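Local coordinates for phosphoenolpyruvate-protein phosphotransferase (Coxiella burnetii, PDB 3TRC) that probably transfers the phosphoryl group of phosphoenolpyruvate onto a protein partner and is represented here by its GAF domain, at residues A40-L45 with Q61-K66; Y55-T60 with G69-K74; F75-I80 with A100-P105. One frame throughout, in Å; residues are numbered along the deposited sequence. Where two conformers were deposited one is given.

Contact 1: residues A40-L45 with Q61-K66; sequences ADACSL and QGLNSK
C43 and Q61 form the last rung between two antiparallel strands, a hydrogen-bonded pair in which each residue gives its N-H to the other's carbonyl: C43 N to Q61 O at 2.9 Å and Q61 N to C43 O at 2.8 Å. The side chain of Q61 starts on the same side of the sheet as that of C43, with CB 4.2 Å from C43 O. CG stands anti to the backbone N (chi1 169°), and a bend at chi2 (63°) turns CD out of an extended path. At the tip NE2 gives a hydrogen to a water 3.2 Å away, and that water in turn donates to D41 O at 2.8 Å, so the amide is tied through the water to the D41 carbonyl, just before strand 42-49. Beyond the rung the chain turns at G62, where positive phi (114°) suits a residue without a side chain. L63 then sends both methyls back: CD1 lies 4.1 Å from A42 CB, and CD2 packs on S44 OG at 3.3 Å, a hydroxyl that is hydrogen-bonded to T60 OG1. On its other side strand 42-49 pairs with strand 125-134, where D41 and A42 face Q133 in a classic beta bulge. Helix 23-37 packs on C43 and Q61 through C35, the cysteine with which C43, modelled in two conformers, is seen disulfide-bonded in a structure of this protein.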
loop_
_atom_site.group_PDB
_atom_site.type_symbol
_atom_site.label_atom_id
_atom_site.label_comp_id
_atom_site.label_asym_id
_atom_site.label_seq_id
_atom_site.Cartn_x
_atom_site.Cartn_y
_atom_site.Cartn_z
ATOM N N ALA A 40 -16.285 5.320 9.539
ATOM C CA ALA A 40 -16.033 6.283 10.599
ATOM C C ALA A 40 -16.851 7.530 10.296
ATOM O O ALA A 40 -17.353 7.690 9.190
ATOM C CB ALA A 40 -14.547 6.621 10.685
ATOM N N ASP A 41 -16.979 8.423 11.270
ATOM C CA ASP A 41 -17.829 9.600 11.083
ATOM C C ASP A 41 -17.088 10.854 10.638
ATOM O O ASP A 41 -17.682 11.737 10.022
ATOM C CB ASP A 41 -18.653 9.867 12.336
ATOM C CG ASP A 41 -19.465 8.666 12.743
ATOM O OD1 ASP A 41 -20.238 8.157 11.899
ATOM O OD2 ASP A 41 -19.298 8.199 13.883
ATOM N N ALA A 42 -15.793 10.921 10.929
ATOM C CA ALA A 42 -14.968 12.007 10.424
ATOM C C ALA A 42 -13.546 11.530 10.171
ATOM O O ALA A 42 -13.047 10.633 10.844
ATOM C CB ALA A 42 -14.979 13.198 11.392
ATOM N N CYS A 43 -12.907 12.104 9.162
ATOM C CA CYS A 43 -11.512 11.810 8.895
ATOM C C CYS A 43 -10.879 13.073 8.353
ATOM O O CYS A 43 -11.425 13.712 7.457
ATOM C CB CYS A 43 -11.369 10.659 7.899
ATOM S SG CYS A 43 -9.662 10.190 7.574
ATOM N N SER A 44 -9.736 13.435 8.922
ATOM C CA SER A 44 -9.032 14.654 8.548
ATOM C C SER A 44 -7.556 14.368 8.330
ATOM O O SER A 44 -6.986 13.483 8.965
ATOM C CB SER A 44 -9.192 15.722 9.641
ATOM O OG SER A 44 -10.569 16.011 9.856
ATOM N N LEU A 45 -6.945 15.128 7.430
ATOM C CA LEU A 45 -5.531 14.966 7.136
ATOM C C LEU A 45 -4.856 16.320 7.283
ATOM O O LEU A 45 -5.285 17.302 6.681
ATOM C CB LEU A 45 -5.348 14.404 5.722
ATOM C CG LEU A 45 -3.972 13.821 5.393
ATOM C CD1 LEU A 45 -4.077 12.809 4.262
ATOM C CD2 LEU A 45 -2.982 14.923 5.055
ATOM N N GLN A 61 -13.342 14.978 5.816
ATOM C CA GLN A 61 -14.709 14.539 5.628
ATOM C C GLN A 61 -15.338 14.553 7.013
ATOM O O GLN A 61 -14.843 13.905 7.936
ATOM C CB GLN A 61 -14.738 13.139 5.022
ATOM C CG GLN A 61 -16.101 12.479 5.029
ATOM C CD GLN A 61 -17.121 13.223 4.193
ATOM O OE1 GLN A 61 -16.777 13.911 3.229
ATOM N NE2 GLN A 61 -18.389 13.096 4.568
ATOM N N GLY A 62 -16.402 15.328 7.177
ATOM C CA GLY A 62 -17.082 15.383 8.456
ATOM C C GLY A 62 -16.973 16.738 9.125
ATOM O O GLY A 62 -17.863 17.132 9.872
ATOM N N LEU A 63 -15.881 17.447 8.856
ATOM C CA LEU A 63 -15.648 18.765 9.431
ATOM C C LEU A 63 -16.036 19.873 8.455
ATOM O O LEU A 63 -16.191 19.639 7.259
ATOM C CB LEU A 63 -14.176 18.933 9.824
ATOM C CG LEU A 63 -13.742 18.540 11.241
ATOM C CD1 LEU A 63 -14.393 17.242 11.694
ATOM C CD2 LEU A 63 -12.221 18.466 11.339
ATOM N N ASN A 64 -16.188 21.083 8.984
ATOM C CA ASN A 64 -16.456 22.279 8.187
ATOM C C ASN A 64 -15.473 22.386 7.016
ATOM O O ASN A 64 -14.271 22.538 7.225
ATOM C CB ASN A 64 -16.344 23.485 9.134
ATOM C CG ASN A 64 -16.477 24.827 8.441
ATOM O OD1 ASN A 64 -16.667 24.925 7.226
ATOM N ND2 ASN A 64 -16.376 25.893 9.238
ATOM N N SER A 65 -15.975 22.289 5.786
ATOM C CA SER A 65 -15.087 22.223 4.622
ATOM C C SER A 65 -14.249 23.486 4.426
ATOM O O SER A 65 -13.172 23.447 3.818
ATOM C CB SER A 65 -15.873 21.903 3.343
ATOM O OG SER A 65 -16.654 23.012 2.921
ATOM N N LYS A 66 -14.744 24.611 4.931
ATOM C CA LYS A 66 -14.024 25.866 4.759
ATOM C C LYS A 66 -12.756 25.880 5.601
ATOM O O LYS A 66 -11.849 26.674 5.348
ATOM C CB LYS A 66 -14.910 27.079 5.084
ATOM C CG LYS A 66 -14.360 28.373 4.510
ATOM C CD LYS A 66 -15.083 29.606 5.031
ATOM C CE LYS A 66 -14.363 30.877 4.580
ATOM N NZ LYS A 66 -14.999 32.116 5.119
HETATM O O HOH W 1 -18.794 11.842 7.505
#

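Contact 2: residues Y55-T60 with G69-K74; sequences YVLMAT and GKLRLK. With NA (sodium ion), chain C.
V56 and R72 lie side by side and point the same way, so that the methyl CG2 of V56 sits over one face of the R72 guanidinium, 3.3 Å above its plane and displaced toward the rim. The nearest atom there is NH1, itself held by salt bridges to D49 and E54; these carboxylates hold NH1 and probably help to keep the group beside the valine. R72 reaches this position with CG anti to its carbonyl carbon (chi1 -69°) and an extended chain from CG to NE. Y55 and L73 make the neighbouring pair on the other face of the sheet. They meet at the base, CB to CB at 4.4 Å, while the tyrosine ring extends its hydroxyl to the sodium ion, which lies at the ring edge in its plane, 2.7 Å from Y55 OH; G81 and E85 also bind that ion. L57 and L71 again meet through their CB atoms, 3.9 Å apart. The backbones keep these pairs in step: Y55 N donates to L73 O at 2.7 Å, L73 N returns a bond to Y55 O at 2.9 Å, and L57 N reaches L71 O at 2.9 Å. Past L71 the pairing loses its regular form, yet G69 N still donates to L57 O at 2.7 Å. The contact is thus a beta hairpin in which strand 72-74, outermost in the sheet of this chain, is laid against strand 54-61. That strand pairs in turn with strand 42-49, and M58 and A59 there form a classic bulge opposite L45.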
loop_
_atom_site.group_PDB
_atom_site.type_symbol
_atom_site.label_atom_id
_atom_site.label_comp_id
_atom_site.label_asym_id
_atom_site.label_seq_id
_atom_site.Cartn_x
_atom_site.Cartn_y
_atom_site.Cartn_z
ATOM N N TYR A 55 0.438 22.398 12.282
ATOM C CA TYR A 55 -0.238 21.476 11.387
ATOM C C TYR A 55 -1.328 22.237 10.662
ATOM O O TYR A 55 -2.066 22.992 11.284
ATOM C CB TYR A 55 -0.885 20.365 12.199
ATOM C CG TYR A 55 0.114 19.562 12.969
ATOM C CD1 TYR A 55 0.961 18.699 12.299
ATOM C CD2 TYR A 55 0.221 19.666 14.348
ATOM C CE1 TYR A 55 1.878 17.952 12.957
ATOM C CE2 TYR A 55 1.165 18.912 15.034
ATOM C CZ TYR A 55 1.987 18.053 14.310
ATOM O OH TYR A 55 2.936 17.263 14.901
ATOM N N VAL A 56 -1.438 22.030 9.354
ATOM C CA VAL A 56 -2.487 22.682 8.573
ATOM C C VAL A 56 -3.467 21.652 8.033
ATOM O O VAL A 56 -3.064 20.664 7.431
ATOM C CB VAL A 56 -1.891 23.449 7.381
ATOM C CG1 VAL A 56 -2.993 24.209 6.641
ATOM C CG2 VAL A 56 -0.814 24.400 7.860
ATOM N N LEU A 57 -4.757 21.867 8.258
ATOM C CA LEU A 57 -5.751 20.940 7.729
ATOM C C LEU A 57 -5.733 20.995 6.207
ATOM O O LEU A 57 -5.853 22.073 5.616
ATOM C CB LEU A 57 -7.141 21.301 8.250
ATOM C CG LEU A 57 -8.258 20.387 7.756
ATOM C CD1 LEU A 57 -8.100 18.989 8.354
ATOM C CD2 LEU A 57 -9.617 20.981 8.124
HETATM N N MSE A 58 -5.582 19.841 5.563
HETATM C CA MSE A 58 -5.486 19.811 4.100
HETATM C C MSE A 58 -6.590 19.000 3.412
HETATM O O MSE A 58 -6.773 19.089 2.196
HETATM C CB MSE A 58 -4.086 19.357 3.661
HETATM C CG MSE A 58 -2.983 20.384 3.964
HETATM SE SE MSE A 58 -3.262 22.129 3.120
HETATM C CE MSE A 58 -2.902 21.598 1.284
ATOM N N ALA A 59 -7.337 18.231 4.197
ATOM C CA ALA A 59 -8.486 17.490 3.691
ATOM C C ALA A 59 -9.338 17.035 4.861
ATOM O O ALA A 59 -8.814 16.697 5.920
ATOM C CB ALA A 59 -8.028 16.284 2.878
ATOM N N THR A 60 -10.652 17.034 4.677
ATOM C CA THR A 60 -11.528 16.534 5.721
ATOM C C THR A 60 -12.829 16.001 5.151
ATOM O O THR A 60 -13.330 16.474 4.126
ATOM C CB THR A 60 -11.841 17.606 6.799
ATOM O OG1 THR A 60 -12.495 16.986 7.914
ATOM C CG2 THR A 60 -12.748 18.707 6.235
ATOM N N GLY A 69 -7.282 24.073 4.472
ATOM C CA GLY A 69 -6.315 25.067 4.045
ATOM C C GLY A 69 -6.177 26.196 5.047
ATOM O O GLY A 69 -5.332 27.079 4.877
ATOM N N LYS A 70 -6.991 26.157 6.101
ATOM C CA LYS A 70 -7.078 27.266 7.054
ATOM C C LYS A 70 -6.826 26.871 8.516
ATOM O O LYS A 70 -6.108 27.564 9.234
ATOM C CB LYS A 70 -8.449 27.946 6.936
ATOM C CG LYS A 70 -8.780 28.448 5.535
ATOM C CD LYS A 70 -7.785 29.516 5.093
ATOM C CE LYS A 70 -8.052 29.983 3.672
ATOM N NZ LYS A 70 -7.014 30.951 3.211
ATOM N N LEU A 71 -7.433 25.779 8.966
ATOM C CA LEU A 71 -7.291 25.356 10.355
ATOM C C LEU A 71 -5.841 25.000 10.667
ATOM O O LEU A 71 -5.253 24.143 10.015
ATOM C CB LEU A 71 -8.197 24.162 10.650
ATOM C CG LEU A 71 -8.087 23.592 12.064
ATOM C CD1 LEU A 71 -8.495 24.628 13.105
ATOM C CD2 LEU A 71 -8.933 22.337 12.185
ATOM N N ARG A 72 -5.275 25.672 11.666
ATOM C CA ARG A 72 -3.887 25.460 12.056
ATOM C C ARG A 72 -3.786 25.104 13.535
ATOM O O ARG A 72 -4.425 25.730 14.386
ATOM C CB ARG A 72 -3.044 26.701 11.734
ATOM C CG ARG A 72 -2.872 26.922 10.243
ATOM C CD ARG A 72 -2.288 28.281 9.888
ATOM N NE ARG A 72 -1.945 28.301 8.471
ATOM C CZ ARG A 72 -0.782 27.880 7.986
ATOM N NH1 ARG A 72 0.164 27.440 8.809
ATOM N NH2 ARG A 72 -0.560 27.912 6.680
ATOM N N LEU A 73 -2.987 24.085 13.832
ATOM C CA LEU A 73 -2.803 23.614 15.198
ATOM C C LEU A 73 -1.313 23.632 15.500
ATOM O O LEU A 73 -0.516 23.174 14.691
ATOM C CB LEU A 73 -3.347 22.192 15.343
ATOM C CG LEU A 73 -4.830 22.000 15.012
ATOM C CD1 LEU A 73 -5.198 20.518 15.068
ATOM C CD2 LEU A 73 -5.697 22.808 15.958
ATOM N N LYS A 74 -0.933 24.162 16.657
ATOM C CA LYS A 74 0.483 24.300 16.982
ATOM C C LYS A 74 1.159 22.963 17.254
ATOM O O LYS A 74 0.580 22.077 17.891
ATOM C CB LYS A 74 0.671 25.227 18.187
ATOM C CG LYS A 74 0.262 26.667 17.931
ATOM C CD LYS A 74 1.180 27.320 16.916
ATOM C CE LYS A 74 0.899 28.809 16.792
ATOM N NZ LYS A 74 1.789 29.453 15.784
HETATM NA NA NA C . 3.455 17.863 17.455
#

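Contact 3: residues F75-I80 with A100-P105; sequences FGEGLI and AYKHRP. With PO4 (phosphate ion), chain B.
G78 and A100 bring the two backbones together: the CA of G78 approaches A100 O at 3.1 Å in a CA-H...O contact. Apolar packing is slight. One methyl of L79, CD2, meets Y101 CD1 at 4.1 Å, at the edge of the ring and near its plane, and the aliphatic part of K102 runs past the glycine, CD standing 3.6 Å from G78 CA. Charge adds little direct contact. The side chains of E77 and K102 pass at a slant, K102 NZ 4.7 Å from E77 OE1, so their opposite charges may attract without forming a salt bridge. The hydrogen bonds that tie the two segments together run through a phosphate ion, probably taken up from the crystallisation liquor. Its O4 is gripped from both sides of the contact, by L79 N at 2.8 Å and by K102 N at 2.9 Å. I80 N donates to O3, again at 2.9 Å. The extended chain of R104 brings its guanidinium edge-on to the ion, and NH1 donates to O1 at 3.0 Å, with O1 in the plane of the group. Three backbone amides, two of them in the first turn of helix 78-86, and one arginine therefore make a small anion site. The amides of that turn and R104's positive charge would both favour a negative group, although a liquor phosphate does not show that an anion binds here in nature.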
loop_
_atom_site.group_PDB
_atom_site.type_symbol
_atom_site.label_atom_id
_atom_site.label_comp_id
_atom_site.label_asym_id
_atom_site.label_seq_id
_atom_site.Cartn_x
_atom_site.Cartn_y
_atom_site.Cartn_z
ATOM N N PHE A 75 2.388 22.816 16.767
ATOM C CA PHE A 75 3.183 21.635 17.079
ATOM C C PHE A 75 3.209 21.439 18.595
ATOM O O PHE A 75 3.371 22.397 19.351
ATOM C CB PHE A 75 4.629 21.780 16.585
ATOM C CG PHE A 75 4.803 21.656 15.087
ATOM C CD1 PHE A 75 3.742 21.335 14.260
ATOM C CD2 PHE A 75 6.055 21.856 14.516
ATOM C CE1 PHE A 75 3.922 21.219 12.887
ATOM C CE2 PHE A 75 6.243 21.744 13.145
ATOM C CZ PHE A 75 5.172 21.428 12.328
ATOM N N GLY A 76 3.043 20.198 19.032
ATOM C CA GLY A 76 3.257 19.839 20.423
ATOM C C GLY A 76 2.014 19.985 21.275
ATOM O O GLY A 76 1.975 19.518 22.415
ATOM N N GLU A 77 0.993 20.626 20.722
ATOM C CA GLU A 77 -0.195 20.964 21.498
ATOM C C GLU A 77 -1.376 20.045 21.236
ATOM O O GLU A 77 -1.593 19.584 20.115
ATOM C CB GLU A 77 -0.606 22.416 21.252
ATOM C CG GLU A 77 0.433 23.428 21.690
ATOM C CD GLU A 77 -0.133 24.832 21.776
ATOM O OE1 GLU A 77 -1.300 25.029 21.369
ATOM O OE2 GLU A 77 0.587 25.734 22.252
ATOM N N GLY A 78 -2.146 19.788 22.285
ATOM C CA GLY A 78 -3.327 18.959 22.165
ATOM C C GLY A 78 -3.035 17.505 21.853
ATOM O O GLY A 78 -1.889 17.056 21.851
ATOM N N LEU A 79 -4.098 16.760 21.586
ATOM C CA LEU A 79 -3.987 15.344 21.313
ATOM C C LEU A 79 -3.315 15.113 19.961
ATOM O O LEU A 79 -2.477 14.227 19.814
ATOM C CB LEU A 79 -5.381 14.718 21.334
ATOM C CG LEU A 79 -5.471 13.198 21.345
ATOM C CD1 LEU A 79 -4.591 12.608 22.447
ATOM C CD2 LEU A 79 -6.927 12.784 21.524
ATOM N N ILE A 80 -3.693 15.907 18.968
ATOM C CA ILE A 80 -3.077 15.788 17.653
ATOM C C ILE A 80 -1.577 16.092 17.727
ATOM O O ILE A 80 -0.759 15.390 17.122
ATOM C CB ILE A 80 -3.808 16.659 16.609
ATOM C CG1 ILE A 80 -5.202 16.075 16.366
ATOM C CG2 ILE A 80 -3.020 16.731 15.313
ATOM C CD1 ILE A 80 -6.125 16.938 15.525
ATOM N N ALA A 100 -4.779 15.677 27.382
ATOM C CA ALA A 100 -4.159 16.545 26.384
ATOM C C ALA A 100 -5.184 17.164 25.442
ATOM O O ALA A 100 -4.876 18.105 24.710
ATOM C CB ALA A 100 -3.109 15.779 25.588
ATOM N N TYR A 101 -6.402 16.634 25.462
ATOM C CA TYR A 101 -7.442 17.069 24.534
ATOM C C TYR A 101 -7.859 18.525 24.741
ATOM O O TYR A 101 -8.102 18.960 25.867
ATOM C CB TYR A 101 -8.663 16.151 24.638
ATOM C CG TYR A 101 -9.724 16.401 23.587
ATOM C CD1 TYR A 101 -9.647 15.800 22.338
ATOM C CD2 TYR A 101 -10.809 17.222 23.852
ATOM C CE1 TYR A 101 -10.622 16.019 21.376
ATOM C CE2 TYR A 101 -11.787 17.451 22.899
ATOM C CZ TYR A 101 -11.691 16.845 21.666
ATOM O OH TYR A 101 -12.660 17.068 20.715
ATOM N N LYS A 102 -7.944 19.271 23.645
ATOM C CA LYS A 102 -8.397 20.657 23.691
ATOM C C LYS A 102 -9.790 20.774 23.081
ATOM O O LYS A 102 -9.965 20.601 21.875
ATOM C CB LYS A 102 -7.411 21.568 22.955
ATOM C CG LYS A 102 -6.029 21.630 23.597
ATOM C CD LYS A 102 -4.987 22.171 22.626
ATOM C CE LYS A 102 -4.549 23.578 22.990
ATOM N NZ LYS A 102 -5.684 24.540 22.989
ATOM N N HIS A 103 -10.782 21.065 23.915
ATOM C CA HIS A 103 -12.167 21.113 23.455
ATOM C C HIS A 103 -12.501 22.450 22.797
ATOM O O HIS A 103 -12.304 23.512 23.387
ATOM C CB HIS A 103 -13.129 20.828 24.610
ATOM C CG HIS A 103 -14.543 20.598 24.175
ATOM N ND1 HIS A 103 -15.605 21.321 24.673
ATOM C CD2 HIS A 103 -15.067 19.727 23.280
ATOM C CE1 HIS A 103 -16.723 20.902 24.108
ATOM N NE2 HIS A 103 -16.425 19.936 23.259
ATOM N N ARG A 104 -13.004 22.393 21.569
ATOM C CA ARG A 104 -13.325 23.605 20.821
ATOM C C ARG A 104 -14.780 23.610 20.371
ATOM O O ARG A 104 -15.072 23.459 19.184
ATOM C CB ARG A 104 -12.386 23.765 19.624
ATOM C CG ARG A 104 -10.928 23.986 20.016
ATOM C CD ARG A 104 -10.053 24.237 18.798
ATOM N NE ARG A 104 -8.660 24.485 19.165
ATOM C CZ ARG A 104 -7.744 23.531 19.296
ATOM N NH1 ARG A 104 -8.073 22.264 19.092
ATOM N NH2 ARG A 104 -6.501 23.843 19.631
ATOM N N PRO A 105 -15.698 23.795 21.327
ATOM C CA PRO A 105 -17.137 23.782 21.055
ATOM C C PRO A 105 -17.535 24.890 20.089
ATOM O O PRO A 105 -18.526 24.756 19.373
ATOM C CB PRO A 105 -17.754 24.039 22.434
ATOM C CG PRO A 105 -16.694 24.779 23.189
ATOM C CD PRO A 105 -15.401 24.177 22.720
HETATM P P PO4 B . -6.578 18.770 19.987
HETATM O O1 PO4 B . -6.159 20.215 20.083
HETATM O O2 PO4 B . -7.987 18.684 19.440
HETATM O O3 PO4 B . -5.648 18.007 19.082
HETATM O O4 PO4 B . -6.568 18.139 21.357
#

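Contacts 1 and 2 are consecutive pairings in one antiparallel sheet, their centres 11 Å apart. They join directly through strands 42-49 and 54-61, where probable hydrogen bonds run from M58 N to L45 O (2.8 Å) and from L45 N to A59 O (2.9 Å). Contact 2 passes into contact 3, 13 Å away between centres, as strand 72-74 leads into helix 78-86. There Y55 CE2 touches F75 CD1 at 3.6 Å and L73 CD1 touches I80 CD1 at 3.7 Å. Y55 of contact 2 and G76 of contact 3 both belong to the sodium site, and the L73 side chain lies about 5 Å from the phosphate. Contact 1 stays apart from contact 3, with nearest atoms about 7 Å away.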